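PDB 5WLH: LbaCas13a H328A (C2c2) from Lachnospiraceae bacterium NK4A179, which binds a CRISPR guide RNA and, as a Cas13a (C2c2) enzyme, uses it to recognise target RNA and cleave RNA, probably through HEPN nuclease domains. Local coordinates for residues Ser571-Asp575 with Phe576-Lys580; Met627-His630 with Glu631-Met635; Ala891-Ile894 with Ser895-Ala898. All coordinates share one frame; numbering follows the deposited sequence.

How the contacts relate
The three contacts form a row on one side of the chain's centre, with the end of helix 621-632 and the turn after it (627-635, contact 2) in the middle. Its centre lies about 12 Å from that of contact 1 and about 11 Å from that of contact 3, while contacts 1 and 3 do not touch. On one flank His630 NE2 probably hydrogen-bonds to Asp575 OD1 at 2.9 Å; on the other, Phe628 CE2 packs on Val897 CG2 at 3.6 Å. The bound RNA is near but not touched: nearest atoms about 10, 8 and 16 Å away for contacts 1, 2 and 3.

Contact 1: Ser571-Asp575 with Phe576-Lys580; sequences SLWTD and FPFDK
Trp573 drives the edge of its six-membered ring into one face of Phe576, a T-shaped pair with centroids 5.2 Å apart and planes at 81°. The closest approach is Trp573 CE3 to Phe576 CG, 3.6 Å. Pro577 CD covers the opposite face of Phe576 near the rim, so this ring is sandwiched. Phe578 completes the cluster: Phe576 CD2 stands over the centre of its face, and its ring edge, through CE2, meets Trp573 CB at 3.9 Å. Trp573 and Phe576 lie side by side, pointing the same way, across the turn of the backbone. Phe576 N donates to Trp573 O at 3.1 Å, fairly straight at 162° but from above the carbonyl plane. With CG anti to the backbone N (chi1 -170°), Phe576 sets its ring against the indole. An alanine at this position would remove that ring and is likely to leave the Trp573 edge without its face and Phe578 free to shift. Farther out, Trp573 NE1 is tied to Phe567 O, and His630 from helix 621-632 stacks on the indole while meeting Phe576 edge-to-face. This is a type I beta turn, Trp573 to Phe576, running into an inverse gamma turn centred on Pro577 that leads to helix 578-581, its aromatic residues turned into the protein.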
loop_
_atom_site.group_PDB
_atom_site.type_symbol
_atom_site.label_atom_id
_atom_site.label_comp_id
_atom_site.label_asym_id
_atom_site.label_seq_id
_atom_site.Cartn_x
_atom_site.Cartn_y
_atom_site.Cartn_z
ATOM N N SER A 571 33.475 -4.698 20.767
ATOM C CA SER A 571 33.817 -5.445 21.972
ATOM C C SER A 571 33.309 -6.878 21.930
ATOM O O SER A 571 33.831 -7.728 22.655
ATOM C CB SER A 571 33.269 -4.738 23.212
ATOM O OG SER A 571 31.880 -4.973 23.369
ATOM N N LEU A 572 32.313 -7.169 21.100
ATOM C CA LEU A 572 31.803 -8.526 20.967
ATOM C C LEU A 572 32.603 -9.364 19.981
ATOM O O LEU A 572 32.299 -10.550 19.810
ATOM C CB LEU A 572 30.333 -8.497 20.534
ATOM C CG LEU A 572 29.379 -7.669 21.396
ATOM C CD1 LEU A 572 28.056 -7.536 20.687
ATOM C CD2 LEU A 572 29.197 -8.328 22.761
ATOM N N TRP A 573 33.612 -8.782 19.333
ATOM C CA TRP A 573 34.334 -9.448 18.255
ATOM C C TRP A 573 35.825 -9.574 18.547
ATOM O O TRP A 573 36.609 -9.844 17.631
ATOM C CB TRP A 573 34.110 -8.704 16.935
ATOM C CG TRP A 573 32.682 -8.722 16.508
ATOM C CD1 TRP A 573 31.693 -7.878 16.924
ATOM C CD2 TRP A 573 32.077 -9.636 15.589
ATOM N NE1 TRP A 573 30.503 -8.215 16.324
ATOM C CE2 TRP A 573 30.711 -9.288 15.495
ATOM C CE3 TRP A 573 32.554 -10.708 14.832
ATOM C CZ2 TRP A 573 29.818 -9.974 14.677
ATOM C CZ3 TRP A 573 31.664 -11.395 14.017
ATOM C CH2 TRP A 573 30.310 -11.021 13.945
ATOM N N THR A 574 36.233 -9.386 19.805
ATOM C CA THR A 574 37.652 -9.453 20.146
ATOM C C THR A 574 38.239 -10.834 19.876
ATOM O O THR A 574 39.445 -10.956 19.635
ATOM C CB THR A 574 37.857 -9.078 21.614
ATOM O OG1 THR A 574 37.217 -10.057 22.439
ATOM C CG2 THR A 574 37.252 -7.710 21.901
ATOM N N ASP A 575 37.410 -11.878 19.908
ATOM C CA ASP A 575 37.844 -13.254 19.695
ATOM C C ASP A 575 37.688 -13.718 18.249
ATOM O O ASP A 575 37.907 -14.902 17.965
ATOM C CB ASP A 575 37.058 -14.196 20.611
ATOM C CG ASP A 575 35.650 -14.458 20.102
ATOM O OD1 ASP A 575 35.002 -13.503 19.617
ATOM O OD2 ASP A 575 35.191 -15.619 20.183
ATOM N N PHE A 576 37.304 -12.820 17.331
ATOM C CA PHE A 576 37.010 -13.230 15.961
ATOM C C PHE A 576 38.255 -13.089 15.097
ATOM O O PHE A 576 38.846 -12.006 15.050
ATOM C CB PHE A 576 35.877 -12.387 15.368
ATOM C CG PHE A 576 35.359 -12.904 14.053
ATOM C CD1 PHE A 576 34.515 -14.006 14.008
ATOM C CD2 PHE A 576 35.711 -12.292 12.868
ATOM C CE1 PHE A 576 34.029 -14.482 12.803
ATOM C CE2 PHE A 576 35.233 -12.766 11.652
ATOM C CZ PHE A 576 34.394 -13.864 11.625
ATOM N N PRO A 577 38.665 -14.137 14.390
ATOM C CA PRO A 577 39.915 -14.079 13.607
ATOM C C PRO A 577 39.730 -13.352 12.280
ATOM O O PRO A 577 39.698 -13.946 11.199
ATOM C CB PRO A 577 40.259 -15.561 13.436
ATOM C CG PRO A 577 38.918 -16.229 13.357
ATOM C CD PRO A 577 38.003 -15.447 14.278
ATOM N N PHE A 578 39.608 -12.024 12.360
ATOM C CA PHE A 578 39.422 -11.218 11.156
ATOM C C PHE A 578 40.570 -11.413 10.179
ATOM O O PHE A 578 40.366 -11.419 8.959
ATOM C CB PHE A 578 39.297 -9.739 11.518
ATOM C CG PHE A 578 37.954 -9.358 12.055
ATOM C CD1 PHE A 578 36.844 -9.318 11.224
ATOM C CD2 PHE A 578 37.799 -9.047 13.400
ATOM C CE1 PHE A 578 35.600 -8.967 11.724
ATOM C CE2 PHE A 578 36.556 -8.694 13.908
ATOM C CZ PHE A 578 35.459 -8.653 13.070
ATOM N N ASP A 579 41.788 -11.568 10.697
ATOM C CA ASP A 579 42.946 -11.646 9.821
ATOM C C ASP A 579 42.990 -12.951 9.045
ATOM O O ASP A 579 43.603 -12.992 7.975
ATOM C CB ASP A 579 44.222 -11.445 10.633
ATOM C CG ASP A 579 44.457 -9.986 10.975
ATOM O OD1 ASP A 579 43.982 -9.113 10.212
ATOM O OD2 ASP A 579 45.100 -9.710 12.009
ATOM N N LYS A 580 42.342 -14.005 9.544
ATOM C CA LYS A 580 42.197 -15.214 8.745
ATOM C C LYS A 580 41.451 -14.923 7.452
ATOM O O LYS A 580 41.760 -15.508 6.408
ATOM C CB LYS A 580 41.486 -16.304 9.550
ATOM C CG LYS A 580 41.006 -17.467 8.701
ATOM C CD LYS A 580 40.355 -18.583 9.502
ATOM C CE LYS A 580 39.991 -19.749 8.567
ATOM N NZ LYS A 580 39.760 -21.049 9.273
HETATM O O HOH W 1 39.178 -9.952 16.381
#

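Contact 2: Met627-His630 with Glu631-Met635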
loop_
_atom_site.group_PDB
_atom_site.type_symbol
_atom_site.label_atom_id
_atom_site.label_comp_id
_atom_site.label_asym_id
_atom_site.label_seq_id
_atom_site.Cartn_x
_atom_site.Cartn_y
_atom_site.Cartn_z
ATOM N N MET A 627 30.863 -14.687 10.341
ATOM C CA MET A 627 30.240 -13.644 11.150
ATOM C C MET A 627 28.829 -14.037 11.553
ATOM O O MET A 627 28.415 -13.798 12.696
ATOM C CB MET A 627 30.231 -12.323 10.394
ATOM C CG MET A 627 31.579 -11.639 10.351
ATOM S SD MET A 627 31.517 -10.066 9.485
ATOM C CE MET A 627 30.884 -8.954 10.752
ATOM N N PHE A 628 28.078 -14.658 10.639
ATOM C CA PHE A 628 26.757 -15.148 11.007
ATOM C C PHE A 628 26.850 -16.174 12.126
ATOM O O PHE A 628 26.112 -16.096 13.115
ATOM C CB PHE A 628 26.040 -15.764 9.810
ATOM C CG PHE A 628 24.676 -16.291 10.156
ATOM C CD1 PHE A 628 23.611 -15.416 10.341
ATOM C CD2 PHE A 628 24.459 -17.646 10.336
ATOM C CE1 PHE A 628 22.359 -15.897 10.674
ATOM C CE2 PHE A 628 23.213 -18.130 10.667
ATOM C CZ PHE A 628 22.158 -17.247 10.846
ATOM N N GLU A 629 27.736 -17.164 11.981
ATOM C CA GLU A 629 27.851 -18.158 13.044
ATOM C C GLU A 629 28.238 -17.494 14.358
ATOM O O GLU A 629 27.714 -17.849 15.415
ATOM C CB GLU A 629 28.860 -19.245 12.672
ATOM C CG GLU A 629 29.056 -20.259 13.793
ATOM C CD GLU A 629 29.851 -21.464 13.355
ATOM O OE1 GLU A 629 30.736 -21.291 12.493
ATOM O OE2 GLU A 629 29.600 -22.574 13.882
ATOM N N HIS A 630 29.146 -16.519 14.304
ATOM C CA HIS A 630 29.544 -15.813 15.515
ATOM C C HIS A 630 28.344 -15.148 16.168
ATOM O O HIS A 630 28.197 -15.177 17.392
ATOM C CB HIS A 630 30.628 -14.790 15.181
ATOM C CG HIS A 630 31.268 -14.163 16.382
ATOM N ND1 HIS A 630 30.837 -12.966 16.913
ATOM C CD2 HIS A 630 32.317 -14.557 17.143
ATOM C CE1 HIS A 630 31.586 -12.654 17.957
ATOM N NE2 HIS A 630 32.490 -13.604 18.119
ATOM N N GLU A 631 27.453 -14.572 15.359
ATOM C CA GLU A 631 26.273 -13.921 15.917
ATOM C C GLU A 631 25.272 -14.930 16.467
ATOM O O GLU A 631 24.631 -14.663 17.486
ATOM C CB GLU A 631 25.633 -13.021 14.857
ATOM C CG GLU A 631 26.541 -11.871 14.495
ATOM C CD GLU A 631 25.795 -10.571 14.252
ATOM O OE1 GLU A 631 25.085 -10.492 13.227
ATOM O OE2 GLU A 631 25.932 -9.634 15.073
ATOM N N THR A 632 25.109 -16.086 15.814
ATOM C CA THR A 632 24.205 -17.095 16.363
ATOM C C THR A 632 24.666 -17.539 17.743
ATOM O O THR A 632 23.838 -17.853 18.604
ATOM C CB THR A 632 24.085 -18.334 15.461
ATOM O OG1 THR A 632 25.329 -19.054 15.434
ATOM C CG2 THR A 632 23.670 -17.973 14.063
ATOM N N GLU A 633 25.979 -17.537 17.977
ATOM C CA GLU A 633 26.489 -18.006 19.257
ATOM C C GLU A 633 26.065 -17.112 20.413
ATOM O O GLU A 633 26.083 -17.560 21.564
ATOM C CB GLU A 633 28.010 -18.130 19.196
ATOM C CG GLU A 633 28.466 -19.435 18.553
ATOM C CD GLU A 633 29.895 -19.379 18.049
ATOM O OE1 GLU A 633 30.589 -18.377 18.330
ATOM O OE2 GLU A 633 30.326 -20.345 17.384
ATOM N N ARG A 634 25.659 -15.870 20.151
ATOM C CA ARG A 634 25.256 -15.008 21.252
ATOM C C ARG A 634 23.750 -15.011 21.497
ATOM O O ARG A 634 23.305 -14.442 22.497
ATOM C CB ARG A 634 25.770 -13.571 21.040
ATOM C CG ARG A 634 25.273 -12.820 19.823
ATOM C CD ARG A 634 25.981 -11.457 19.692
ATOM N NE ARG A 634 25.534 -10.522 20.723
ATOM C CZ ARG A 634 25.182 -9.257 20.500
ATOM N NH1 ARG A 634 25.246 -8.741 19.275
ATOM N NH2 ARG A 634 24.786 -8.492 21.508
ATOM N N MET A 635 22.965 -15.696 20.660
ATOM C CA MET A 635 21.510 -15.528 20.692
ATOM C C MET A 635 20.898 -16.004 22.003
ATOM O O MET A 635 20.000 -15.350 22.542
ATOM C CB MET A 635 20.872 -16.256 19.513
ATOM C CG MET A 635 21.220 -15.628 18.165
ATOM S SD MET A 635 21.002 -13.835 18.164
ATOM C CE MET A 635 19.213 -13.722 18.284
#
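Glu629 O is held by two donors from the next turn: the hydroxyl of Thr632, OG1 at 2.7 Å, and the amide of Glu633, N at 3.1 Å. The hydroxyl comes in at a C=O...donor angle of 121°, tilted somewhat from the carbonyl plane, whereas the amide approaches closer to the line of the C=O bond. Thr632 reaches back because its OG1 sits between its own backbone N and carbonyl carbon (chi1 68°), and this same rotation lays its methyl CG2 over one face of Phe628. That CH-pi contact brings CG2 to 3.8 Å from the ring centroid, displaced toward the rim on the CE2 side, with the two side chains crossing at about a right angle. Thr632 thus ties a polar and an apolar neighbour one turn back, while its amide N bonds to Phe628 O at 2.9 Å.

Glu631 N bonds to Met627 O at 2.9 Å in the same i to i+4 pattern, but its carboxylate leaves the contact, forming a salt bridge with Arg911 and a hydrogen bond with Tyr907, which also meets the Phe628 ring edge-to-face. Glu633 N makes a further, weak bond to His630 O at 3.3 Å; beyond it Arg634 N turns to Glu631 O and Met635 N to Thr632 O, the latter closing a type I beta turn.

Along the outer side Glu629 and Glu633 bring like charges together, OE2 to OE2 4.2 Å, with their carboxylate planes 43° apart. Lying toward the C-terminal end of helix 621-632, where the helix dipole is also negative, the two would probably raise each other's pKa somewhat, solvent screening limiting the effect, whereas Glu631 is probably kept charged by its arginine.

Contact 3: Ala891-Ile894 with Ser895-Ala898; sequences AGLI and SRVA
Gly892 O takes a hydrogen bond from the side chain of Ser895, OG at 3.1 Å, and a weak one from the backbone N of Arg896 at 3.3 Å. The serine oxygen folds back onto the preceding turn because it stands between its own N and carbonyl carbon (chi1 62°); it meets the carbonyl oxygen tilted 22° from the carbonyl plane. The next two i to i+4 bonds are sounder: Val897 N to Leu893 O at 2.9 Å, then Ala898 N to Ile894 O at 3.0 Å.

A flat-group contact lies beside these bonds. The Arg896 chain bends at chi3 (-69°) and lays one face of its guanidinium over the Gly892-Leu893 peptide, with Gly892 O and Leu893 N both beneath it toward the rim; NH1 comes within 3.5 Å of Gly892 O. The glycine makes this possible, since a beta carbon there would fall about 2.9 Å from Arg896 NH1, a clash. Asp962 holds NE of the same group in a salt bridge from helix 960-974, which probably helps hold the turned-back pose.

The apolar part is slight: Leu893 and Val897, one turn apart, touch through CD1 and CG2 at 4.1 Å.

Helix 891-898 is a short two-turn helix wedged between longer ones. Leu893 and Val897 pack on Val966 of helix 960-974, Ile894 and Val897 face helix 621-632, and Arg896 with Val897 rests on Leu903 of the following helix 901-911, to which Val897 O is also bonded through Gln904.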
loop_
_atom_site.group_PDB
_atom_site.type_symbol
_atom_site.label_atom_id
_atom_site.label_comp_id
_atom_site.label_asym_id
_atom_site.label_seq_id
_atom_site.Cartn_x
_atom_site.Cartn_y
_atom_site.Cartn_z
ATOM N N ALA A 891 21.682 -24.650 15.106
ATOM C CA ALA A 891 22.652 -25.628 14.610
ATOM C C ALA A 891 22.544 -25.829 13.097
ATOM O O ALA A 891 23.537 -25.693 12.369
ATOM C CB ALA A 891 22.469 -26.954 15.355
ATOM N N GLY A 892 21.342 -26.128 12.599
ATOM C CA GLY A 892 21.197 -26.410 11.179
ATOM C C GLY A 892 21.348 -25.175 10.310
ATOM O O GLY A 892 21.950 -25.225 9.232
ATOM N N LEU A 893 20.829 -24.045 10.777
ATOM C CA LEU A 893 20.885 -22.822 9.983
ATOM C C LEU A 893 22.316 -22.396 9.688
ATOM O O LEU A 893 22.594 -21.849 8.609
ATOM C CB LEU A 893 20.141 -21.709 10.719
ATOM C CG LEU A 893 19.957 -20.404 9.961
ATOM C CD1 LEU A 893 19.249 -20.665 8.631
ATOM C CD2 LEU A 893 19.183 -19.420 10.832
ATOM N N ILE A 894 23.234 -22.631 10.628
ATOM C CA ILE A 894 24.619 -22.197 10.451
ATOM C C ILE A 894 25.204 -22.790 9.175
ATOM O O ILE A 894 25.749 -22.070 8.333
ATOM C CB ILE A 894 25.457 -22.573 11.687
ATOM C CG1 ILE A 894 24.971 -21.793 12.912
ATOM C CG2 ILE A 894 26.935 -22.321 11.430
ATOM C CD1 ILE A 894 25.462 -22.377 14.230
ATOM N N SER A 895 25.097 -24.111 9.008
ATOM C CA SER A 895 25.664 -24.733 7.813
ATOM C C SER A 895 24.938 -24.285 6.549
ATOM O O SER A 895 25.552 -24.188 5.480
ATOM C CB SER A 895 25.643 -26.263 7.934
ATOM O OG SER A 895 24.322 -26.762 8.049
ATOM N N ARG A 896 23.641 -23.989 6.647
ATOM C CA ARG A 896 22.912 -23.582 5.452
ATOM C C ARG A 896 23.303 -22.174 5.020
ATOM O O ARG A 896 23.411 -21.900 3.822
ATOM C CB ARG A 896 21.412 -23.717 5.690
ATOM C CG ARG A 896 20.990 -25.182 5.817
ATOM C CD ARG A 896 19.492 -25.382 5.671
ATOM N NE ARG A 896 18.739 -24.832 6.796
ATOM C CZ ARG A 896 18.497 -25.468 7.942
ATOM N NH1 ARG A 896 18.965 -26.694 8.146
ATOM N NH2 ARG A 896 17.791 -24.871 8.894
ATOM N N VAL A 897 23.541 -21.270 5.977
ATOM C CA VAL A 897 24.040 -19.944 5.619
ATOM C C VAL A 897 25.449 -20.035 5.050
ATOM O O VAL A 897 25.800 -19.307 4.113
ATOM C CB VAL A 897 23.980 -19.000 6.831
ATOM C CG1 VAL A 897 24.761 -17.700 6.550
ATOM C CG2 VAL A 897 22.529 -18.704 7.147
ATOM N N ALA A 898 26.274 -20.937 5.590
ATOM C CA ALA A 898 27.630 -21.095 5.064
ATOM C C ALA A 898 27.607 -21.425 3.577
ATOM O O ALA A 898 28.424 -20.915 2.806
ATOM C CB ALA A 898 28.372 -22.184 5.847
#